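Local coordinates for protein N-acylethanolamine-hydrolyzing acid amidase subunit beta (Caenorhabditis elegans, PDB 6DY3) that forms the beta subunit of an autocatalytically cleaved heterodimer that probably degrades bioactive fatty acid amides such as N-palmitoylethanolamine to ethanolamine and free fatty acids, at residues Ile4-Ser9 / Asn155-Val160; Gln12-Arg17 / Arg188-Lys193. One frame throughout, in Å; residues are numbered along the deposited sequence.

Interaction 1 of 2, residues Ile4-Ser9 / Asn155-Val160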
ATOM      1  N   ILE B   4     -10.290   4.164  -3.073  1.00 29.58           N
ATOM      2  CA  ILE B   4     -11.413   4.523  -3.925  1.00 31.28           C
ATOM      3  C   ILE B   4     -10.934   4.537  -5.367  1.00 30.07           C
ATOM      4  O   ILE B   4      -9.823   4.992  -5.655  1.00 30.48           O
ATOM      5  CB  ILE B   4     -12.013   5.895  -3.548  1.00 31.26           C
ATOM      6  CG1 ILE B   4     -12.364   5.934  -2.059  1.00 29.57           C
ATOM      7  CG2 ILE B   4     -13.247   6.193  -4.408  1.00 30.56           C
ATOM      8  CD1 ILE B   4     -12.809   7.310  -1.571  1.00 30.23           C
ATOM      9  N   VAL B   5     -11.768   4.014  -6.263  1.00 30.93           N
ATOM     10  CA  VAL B   5     -11.562   4.108  -7.701  1.00 34.61           C
ATOM     11  C   VAL B   5     -12.864   4.578  -8.330  1.00 35.94           C
ATOM     12  O   VAL B   5     -13.931   4.035  -8.025  1.00 36.26           O
ATOM     13  CB  VAL B   5     -11.113   2.765  -8.303  1.00 36.25           C
ATOM     14  CG1 VAL B   5     -11.308   2.753  -9.827  1.00 42.75           C
ATOM     15  CG2 VAL B   5      -9.662   2.521  -7.962  1.00 37.76           C
ATOM     16  N   ALA B   6     -12.776   5.576  -9.212  1.00 35.92           N
ATOM     17  CA  ALA B   6     -13.951   6.154  -9.852  1.00 39.92           C
ATOM     18  C   ALA B   6     -13.643   6.503 -11.301  1.00 40.88           C
ATOM     19  O   ALA B   6     -12.546   6.973 -11.617  1.00 37.74           O
ATOM     20  CB  ALA B   6     -14.434   7.412  -9.109  1.00 37.74           C
ATOM     21  N   GLN B   7     -14.618   6.272 -12.181  1.00 43.88           N
ATOM     22  CA  GLN B   7     -14.517   6.664 -13.582  1.00 48.70           C
ATOM     23  C   GLN B   7     -15.604   7.688 -13.886  1.00 49.48           C
ATOM     24  O   GLN B   7     -16.795   7.402 -13.721  1.00 52.02           O
ATOM     25  CB  GLN B   7     -14.636   5.452 -14.506  1.00 47.97           C
ATOM     26  CG  GLN B   7     -14.386   5.793 -15.958  1.00 49.99           C
ATOM     27  CD  GLN B   7     -14.438   4.588 -16.872  1.00 51.76           C
ATOM     28  OE1 GLN B   7     -14.820   3.490 -16.471  1.00 50.25           O
ATOM     29  NE2 GLN B   7     -14.026   4.787 -18.110  1.00 55.59           N
ATOM     30  N   ASN B   8     -15.195   8.876 -14.325  1.00 42.94           N
ATOM     31  CA  ASN B   8     -16.155   9.940 -14.568  1.00 42.34           C
ATOM     32  C   ASN B   8     -16.819   9.745 -15.929  1.00 48.38           C
ATOM     33  O   ASN B   8     -16.558   8.778 -16.650  1.00 45.57           O
ATOM     34  CB  ASN B   8     -15.478  11.308 -14.465  1.00 41.48           C
ATOM     35  CG  ASN B   8     -14.377  11.499 -15.487  1.00 43.67           C
ATOM     36  OD1 ASN B   8     -14.296  10.779 -16.481  1.00 46.72           O
ATOM     37  ND2 ASN B   8     -13.527  12.488 -15.254  1.00 43.64           N
ATOM     38  N   SER B   9     -17.695  10.688 -16.285  1.00 56.39           N
ATOM     39  CA  SER B   9     -18.422  10.588 -17.546  1.00 57.00           C
ATOM     40  C   SER B   9     -17.473  10.653 -18.735  1.00 54.79           C
ATOM     41  O   SER B   9     -17.678   9.963 -19.740  1.00 55.54           O
ATOM     42  CB  SER B   9     -19.464  11.702 -17.633  1.00 57.56           C
ATOM     43  OG  SER B   9     -20.380  11.633 -16.555  1.00 55.24           O
ATOM     44  N   ASN B 155     -24.497   2.283 -13.961  1.00 78.75           N
ATOM     45  CA  ASN B 155     -24.408   3.367 -12.985  1.00 84.90           C
ATOM     46  C   ASN B 155     -23.546   2.978 -11.785  1.00 78.45           C
ATOM     47  O   ASN B 155     -23.763   3.460 -10.670  1.00 80.93           O
ATOM     48  CB  ASN B 155     -25.798   3.810 -12.521  1.00 91.19           C
ATOM     49  CG  ASN B 155     -25.794   5.209 -11.931  1.00 93.35           C
ATOM     50  OD1 ASN B 155     -25.095   6.098 -12.420  1.00 93.48           O
ATOM     51  ND2 ASN B 155     -26.569   5.409 -10.870  1.00 94.36           N
ATOM     52  N   GLN B 156     -22.557   2.113 -12.007  1.00 65.73           N
ATOM     53  CA  GLN B 156     -21.596   1.715 -10.981  1.00 56.19           C
ATOM     54  C   GLN B 156     -20.242   2.299 -11.380  1.00 49.49           C
ATOM     55  O   GLN B 156     -19.362   1.603 -11.887  1.00 45.90           O
ATOM     56  CB  GLN B 156     -21.548   0.200 -10.843  1.00 57.52           C
ATOM     57  CG  GLN B 156     -22.888  -0.422 -10.465  1.00 64.75           C
ATOM     58  CD  GLN B 156     -22.832  -1.942 -10.375  1.00 69.45           C
ATOM     59  OE1 GLN B 156     -21.922  -2.577 -10.908  1.00 69.37           O
ATOM     60  NE2 GLN B 156     -23.807  -2.528  -9.691  1.00 73.15           N
ATOM     61  N   TRP B 157     -20.080   3.598 -11.135  1.00 47.25           N
ATOM     62  CA  TRP B 157     -18.921   4.340 -11.611  1.00 44.07           C
ATOM     63  C   TRP B 157     -17.828   4.498 -10.565  1.00 41.18           C
ATOM     64  O   TRP B 157     -16.787   5.083 -10.875  1.00 36.21           O
ATOM     65  CB  TRP B 157     -19.344   5.725 -12.117  1.00 44.97           C
ATOM     66  CG  TRP B 157     -20.082   6.570 -11.111  1.00 42.78           C
ATOM     67  CD1 TRP B 157     -21.407   6.500 -10.798  1.00 41.03           C
ATOM     68  CD2 TRP B 157     -19.533   7.620 -10.302  1.00 40.95           C
ATOM     69  NE1 TRP B 157     -21.720   7.438  -9.843  1.00 41.54           N
ATOM     70  CE2 TRP B 157     -20.588   8.140  -9.520  1.00 41.15           C
ATOM     71  CE3 TRP B 157     -18.254   8.171 -10.163  1.00 38.41           C
ATOM     72  CZ2 TRP B 157     -20.402   9.181  -8.609  1.00 40.01           C
ATOM     73  CZ3 TRP B 157     -18.071   9.207  -9.256  1.00 37.59           C
ATOM     74  CH2 TRP B 157     -19.140   9.700  -8.492  1.00 37.63           C
ATOM     75  N   PHE B 158     -18.033   4.008  -9.338  1.00 44.47           N
ATOM     76  CA  PHE B 158     -17.001   4.076  -8.309  1.00 41.13           C
ATOM     77  C   PHE B 158     -16.970   2.790  -7.491  1.00 37.08           C
ATOM     78  O   PHE B 158     -17.942   2.034  -7.431  1.00 37.80           O
ATOM     79  CB  PHE B 158     -17.197   5.291  -7.377  1.00 40.80           C
ATOM     80  CG  PHE B 158     -18.497   5.285  -6.621  1.00 41.83           C
ATOM     81  CD1 PHE B 158     -18.633   4.568  -5.448  1.00 41.96           C
ATOM     82  CD2 PHE B 158     -19.572   6.018  -7.073  1.00 43.86           C
ATOM     83  CE1 PHE B 158     -19.826   4.565  -4.756  1.00 44.36           C
ATOM     84  CE2 PHE B 158     -20.769   6.021  -6.382  1.00 47.62           C
ATOM     85  CZ  PHE B 158     -20.893   5.294  -5.221  1.00 47.98           C
ATOM     86  N   LEU B 159     -15.819   2.555  -6.865  1.00 32.43           N
ATOM     87  CA  LEU B 159     -15.606   1.434  -5.959  1.00 31.93           C
ATOM     88  C   LEU B 159     -14.918   1.951  -4.704  1.00 33.93           C
ATOM     89  O   LEU B 159     -13.978   2.748  -4.793  1.00 32.19           O
ATOM     90  CB  LEU B 159     -14.751   0.342  -6.601  1.00 31.68           C
ATOM     91  CG  LEU B 159     -15.375  -0.427  -7.762  1.00 33.55           C
ATOM     92  CD1 LEU B 159     -14.308  -1.173  -8.533  1.00 30.23           C
ATOM     93  CD2 LEU B 159     -16.431  -1.381  -7.254  1.00 36.71           C
ATOM     94  N   VAL B 160     -15.398   1.511  -3.541  1.00 34.13           N
ATOM     95  CA  VAL B 160     -14.852   1.922  -2.251  1.00 32.23           C
ATOM     96  C   VAL B 160     -14.630   0.686  -1.392  1.00 32.04           C
ATOM     97  O   VAL B 160     -15.521  -0.164  -1.273  1.00 35.59           O
ATOM     98  CB  VAL B 160     -15.779   2.914  -1.523  1.00 34.66           C
ATOM     99  CG1 VAL B 160     -15.164   3.337  -0.187  1.00 35.21           C
ATOM    100  CG2 VAL B 160     -16.051   4.122  -2.396  1.00 33.27           C
TER
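Three backbone hydrogen bonds tie strand 2-7 to the antiparallel segment 155-160, two of them to strand 158-161. Val5 and Leu159 form the hydrogen-bonded pair of the ladder: Val5 N donates a hydrogen bond to Leu159 O (2.9 Å), meeting it in the carbonyl plane, and Leu159 N donates one to Val5 O (2.7 Å), nearly along the C=O axis. One step on, Gln7 N reaches Trp157 O over 2.8 Å with an N-H...O angle of 165°, carrying the pairing one residue beyond the regular strand.

Weaker CA-H...O contacts supplement each of these carbonyls. Leu159 O receives the CA of Ile4, Val5 O that of Phe158, and Trp157 O that of Ala6.

Apolar contacts lie on the face carrying Ile4, Ala6, Phe158 and Val160. The side chains of Ile4 and Val160, a non-hydrogen-bonded pair, run side by side, with Ile4 CG2 4.0 Å from Val160 CG2; helices 173-185 and 192-199 cover this face of Ile4. Ala6 CB touches Phe158 CB and, obliquely, Trp157 CE3 at 4.0 Å. Trp157 CB packs against Gln7 O at 3.4 Å. Both aromatic side chains place CG between backbone N and carbonyl carbon (chi1 57° for Trp157, 61° for Phe158). The Phe158 ring thereby turns an edge to the indole, its CD2 3.4 Å above the plane and over the centre of the Trp157 ring.

Gln7 is extended, its amide bonding away from strand 158-161, OE1 to Asn132 N and NE2 to Gly11 O.

Cohesion thus comes from main-chain polarity, each carbonyl of Val5, Trp157 and Leu159 receiving one N-H bond and one weaker CA-H contact, while the side chains add an apolar surface that joins this sheet of the Ntn-hydrolase fold to its outer helices.

Interaction 2 of 2, residues Gln12-Arg17 / Arg188-Lys193; sequences QIIHGR and RNFDEK
A single water oxygen, gripped by two hydrogen bonds, bridges the segments Gln12-Arg17 and Arg188-Lys193. It donates to Gln12 OE1 at 2.7 Å and accepts a hydrogen bond from Glu192 N at 3.0 Å, so the side-chain amide of a residue just before strand 13-20 serves, through the water, a backbone N-H in the first turn of helix 192-199. Gln12 gets there by stretching out, CG anti to the backbone N and the chain extended beyond it, with the amide group then turned about chi3.

Asp191 occupies the N-cap of the same helix. Its carboxylate folds back over the helix start, caps a backbone N and bonds through OD2 to Ser194 OG; the helix dipole would probably stabilise its negative charge. Glu192, next in line, has OE1 bonded to Tyr225 OH, and a long salt bridge, 3.7 Å from Glu192 OE2 to Lys193 NZ, joins the two neighbours.

In the layered alpha-beta-beta-alpha fold of the Ntn hydrolases, this contact sets the N-terminal end of an outer helix against one face of a beta-sheet, and Ile14 is the side chain that projects from the strand to meet it. Ile14 CG1 lies anti to the carbonyl carbon (chi1 -60°), against the face of the peptide group joining Asp191 and Glu192, 4.3 Å from Asp191 C. A chi2 of 92° swings Ile14 CD1 toward Phe190, 3.8 Å from Phe190 O and 4.2 Å from Phe190 CD2, approaching the ring at its edge, near the ring plane. The two side chains cross obliquely. Phe190 carries its ring anti to the backbone N and also rests on Ala6 of strand 2-7, while its carbonyl accepts a hydrogen bond from Asn8 ND2.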
ATOM      1  N   GLN B  12     -12.274   9.262 -17.590  1.00 45.40           N
ATOM      2  CA  GLN B  12     -11.068   9.334 -16.783  1.00 43.18           C
ATOM      3  C   GLN B  12     -11.247   8.527 -15.505  1.00 42.30           C
ATOM      4  O   GLN B  12     -12.308   8.561 -14.875  1.00 39.96           O
ATOM      5  CB  GLN B  12     -10.741  10.790 -16.453  1.00 43.33           C
ATOM      6  CG  GLN B  12      -9.373  10.984 -15.830  1.00 46.15           C
ATOM      7  CD  GLN B  12      -9.069  12.433 -15.527  1.00 46.45           C
ATOM      8  OE1 GLN B  12      -9.801  13.088 -14.785  1.00 47.75           O
ATOM      9  NE2 GLN B  12      -7.977  12.941 -16.089  1.00 45.30           N
ATOM     10  N   ILE B  13     -10.203   7.791 -15.131  1.00 44.39           N
ATOM     11  CA  ILE B  13     -10.224   6.904 -13.972  1.00 41.68           C
ATOM     12  C   ILE B  13      -9.312   7.495 -12.904  1.00 41.02           C
ATOM     13  O   ILE B  13      -8.124   7.733 -13.153  1.00 39.29           O
ATOM     14  CB  ILE B  13      -9.797   5.478 -14.352  1.00 39.39           C
ATOM     15  CG1 ILE B  13     -10.750   4.934 -15.422  1.00 40.92           C
ATOM     16  CG2 ILE B  13      -9.787   4.577 -13.119  1.00 37.66           C
ATOM     17  CD1 ILE B  13     -10.474   3.521 -15.854  1.00 44.05           C
ATOM     18  N   ILE B  14      -9.868   7.722 -11.713  1.00 41.20           N
ATOM     19  CA  ILE B  14      -9.159   8.348 -10.604  1.00 40.43           C
ATOM     20  C   ILE B  14      -9.040   7.348  -9.463  1.00 37.99           C
ATOM     21  O   ILE B  14     -10.008   6.660  -9.122  1.00 36.87           O
ATOM     22  CB  ILE B  14      -9.866   9.635 -10.127  1.00 41.54           C
ATOM     23  CG1 ILE B  14      -9.950  10.653 -11.268  1.00 47.48           C
ATOM     24  CG2 ILE B  14      -9.140  10.243  -8.936  1.00 40.93           C
ATOM     25  CD1 ILE B  14     -11.220  10.565 -12.083  1.00 50.48           C
ATOM     26  N   HIS B  15      -7.853   7.290  -8.861  1.00 35.88           N
ATOM     27  CA  HIS B  15      -7.558   6.362  -7.774  1.00 32.79           C
ATOM     28  C   HIS B  15      -7.180   7.178  -6.545  1.00 33.67           C
ATOM     29  O   HIS B  15      -6.137   7.843  -6.533  1.00 33.21           O
ATOM     30  CB  HIS B  15      -6.431   5.408  -8.164  1.00 32.72           C
ATOM     31  CG  HIS B  15      -6.213   4.297  -7.183  1.00 33.19           C
ATOM     32  ND1 HIS B  15      -5.568   3.127  -7.519  1.00 33.50           N
ATOM     33  CD2 HIS B  15      -6.563   4.171  -5.882  1.00 31.95           C
ATOM     34  CE1 HIS B  15      -5.524   2.331  -6.466  1.00 30.97           C
ATOM     35  NE2 HIS B  15      -6.122   2.941  -5.460  1.00 30.57           N
ATOM     36  N   GLY B  16      -8.023   7.126  -5.518  1.00 35.32           N
ATOM     37  CA  GLY B  16      -7.778   7.820  -4.268  1.00 35.33           C
ATOM     38  C   GLY B  16      -7.473   6.822  -3.166  1.00 32.68           C
ATOM     39  O   GLY B  16      -8.033   5.726  -3.134  1.00 31.92           O
ATOM     40  N   ARG B  17      -6.602   7.218  -2.243  1.00 30.79           N
ATOM     41  CA  ARG B  17      -6.146   6.294  -1.217  1.00 29.39           C
ATOM     42  C   ARG B  17      -5.785   7.053   0.050  1.00 29.19           C
ATOM     43  O   ARG B  17      -4.957   7.966   0.017  1.00 29.92           O
ATOM     44  CB  ARG B  17      -4.938   5.488  -1.713  1.00 32.62           C
ATOM     45  CG  ARG B  17      -4.743   4.168  -0.981  1.00 33.92           C
ATOM     46  CD  ARG B  17      -3.802   4.298   0.193  1.00 32.89           C
ATOM     47  NE  ARG B  17      -4.065   3.268   1.189  1.00 33.43           N
ATOM     48  CZ  ARG B  17      -3.548   2.047   1.180  1.00 33.59           C
ATOM     49  NH1 ARG B  17      -2.713   1.680   0.226  1.00 34.34           N
ATOM     50  NH2 ARG B  17      -3.869   1.197   2.145  1.00 36.18           N
ATOM     51  N   ARG B 188     -20.550  13.026 -13.168  1.00 63.51           N
ATOM     52  CA  ARG B 188     -20.149  14.011 -14.163  1.00 68.59           C
ATOM     53  C   ARG B 188     -19.197  15.032 -13.552  1.00 65.45           C
ATOM     54  O   ARG B 188     -19.399  15.505 -12.430  1.00 66.63           O
ATOM     55  CB  ARG B 188     -21.376  14.712 -14.748  1.00 74.69           C
ATOM     56  CG  ARG B 188     -21.042  15.689 -15.872  1.00 80.29           C
ATOM     57  CD  ARG B 188     -22.276  16.128 -16.659  1.00 82.18           C
ATOM     58  NE  ARG B 188     -22.907  15.012 -17.370  1.00 82.56           N
ATOM     59  CZ  ARG B 188     -24.104  14.494 -17.085  1.00 83.44           C
ATOM     60  NH1 ARG B 188     -24.850  14.983 -16.098  1.00 84.03           N
ATOM     61  NH2 ARG B 188     -24.567  13.476 -17.802  1.00 82.75           N
ATOM     62  N   ASN B 189     -18.144  15.360 -14.303  1.00 59.31           N
ATOM     63  CA  ASN B 189     -17.134  16.335 -13.899  1.00 57.96           C
ATOM     64  C   ASN B 189     -16.378  15.916 -12.643  1.00 55.10           C
ATOM     65  O   ASN B 189     -15.749  16.755 -11.989  1.00 54.71           O
ATOM     66  CB  ASN B 189     -17.750  17.724 -13.698  1.00 59.93           C
ATOM     67  CG  ASN B 189     -18.273  18.324 -14.991  1.00 62.30           C
ATOM     68  OD1 ASN B 189     -17.875  17.922 -16.088  1.00 58.16           O
ATOM     69  ND2 ASN B 189     -19.161  19.300 -14.868  1.00 67.29           N
ATOM     70  N   PHE B 190     -16.406  14.634 -12.293  1.00 51.00           N
ATOM     71  CA  PHE B 190     -15.623  14.149 -11.167  1.00 46.49           C
ATOM     72  C   PHE B 190     -14.163  14.055 -11.589  1.00 47.18           C
ATOM     73  O   PHE B 190     -13.831  13.347 -12.547  1.00 47.76           O
ATOM     74  CB  PHE B 190     -16.126  12.792 -10.684  1.00 44.79           C
ATOM     75  CG  PHE B 190     -15.480  12.338  -9.412  1.00 41.34           C
ATOM     76  CD1 PHE B 190     -16.080  12.581  -8.188  1.00 39.49           C
ATOM     77  CD2 PHE B 190     -14.266  11.679  -9.436  1.00 41.58           C
ATOM     78  CE1 PHE B 190     -15.487  12.171  -7.019  1.00 38.70           C
ATOM     79  CE2 PHE B 190     -13.666  11.265  -8.264  1.00 40.86           C
ATOM     80  CZ  PHE B 190     -14.278  11.511  -7.054  1.00 40.29           C
ATOM     81  N   ASP B 191     -13.299  14.785 -10.892  1.00 48.88           N
ATOM     82  CA  ASP B 191     -11.886  14.818 -11.238  1.00 50.42           C
ATOM     83  C   ASP B 191     -11.035  14.577 -10.002  1.00 47.86           C
ATOM     84  O   ASP B 191     -11.554  14.216  -8.940  1.00 47.78           O
ATOM     85  CB  ASP B 191     -11.529  16.159 -11.884  1.00 53.62           C
ATOM     86  CG  ASP B 191     -11.792  17.341 -10.967  1.00 59.60           C
ATOM     87  OD1 ASP B 191     -11.113  18.377 -11.129  1.00 62.99           O
ATOM     88  OD2 ASP B 191     -12.678  17.239 -10.087  1.00 61.65           O
ATOM     89  N   GLU B 192      -9.725  14.772 -10.131  1.00 44.05           N
ATOM     90  CA  GLU B 192      -8.834  14.529  -9.005  1.00 43.70           C
ATOM     91  C   GLU B 192      -9.134  15.458  -7.832  1.00 42.15           C
ATOM     92  O   GLU B 192      -8.961  15.064  -6.672  1.00 40.64           O
ATOM     93  CB  GLU B 192      -7.381  14.668  -9.457  1.00 45.42           C
ATOM     94  CG  GLU B 192      -7.035  15.983 -10.143  1.00 48.99           C
ATOM     95  CD  GLU B 192      -6.411  17.008  -9.210  1.00 52.09           C
ATOM     96  OE1 GLU B 192      -6.080  16.656  -8.055  1.00 52.79           O
ATOM     97  OE2 GLU B 192      -6.237  18.168  -9.642  1.00 53.02           O
ATOM     98  N   LYS B 193      -9.585  16.685  -8.104  1.00 40.53           N
ATOM     99  CA  LYS B 193      -9.946  17.586  -7.013  1.00 40.11           C
ATOM    100  C   LYS B 193     -11.208  17.122  -6.298  1.00 41.00           C
ATOM    101  O   LYS B 193     -11.357  17.357  -5.093  1.00 40.44           O
ATOM    102  CB  LYS B 193     -10.123  19.009  -7.540  1.00 44.89           C
ATOM    103  CG  LYS B 193      -8.811  19.650  -7.979  1.00 50.32           C
ATOM    104  CD  LYS B 193      -8.959  21.141  -8.194  1.00 53.32           C
ATOM    105  CE  LYS B 193      -7.709  21.735  -8.830  1.00 54.41           C
ATOM    106  NZ  LYS B 193      -6.490  21.471  -8.017  1.00 50.99           N
TER
HETATM  107  O   HOH W   1      -8.557  14.602 -12.870  1.00 42.36           O

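Overall arrangement
Both interactions build on one antiparallel sheet, their centres about 8 Å apart. Strands 2-7 and 13-20 are neighbours in it, joined by probable hydrogen bonds Ile4 N to Gly16 O (2.7 Å) and Ala6 O to Ile14 N (2.8 Å), so strand 2-7 of interaction 1 lies between strands 158-161 and 13-20. Ser9 OG also packs on Arg188 CA. The probable active site lies near Ile4, whose side chain is about 10 Å from that of Cys1, probably the nucleophile, and about 7 Å from that of Arg17, probably important for activity, which touches Cys1. Arg17 closes segment 12-17, but the touching part of interaction 2, around Ile14, lies away from the site.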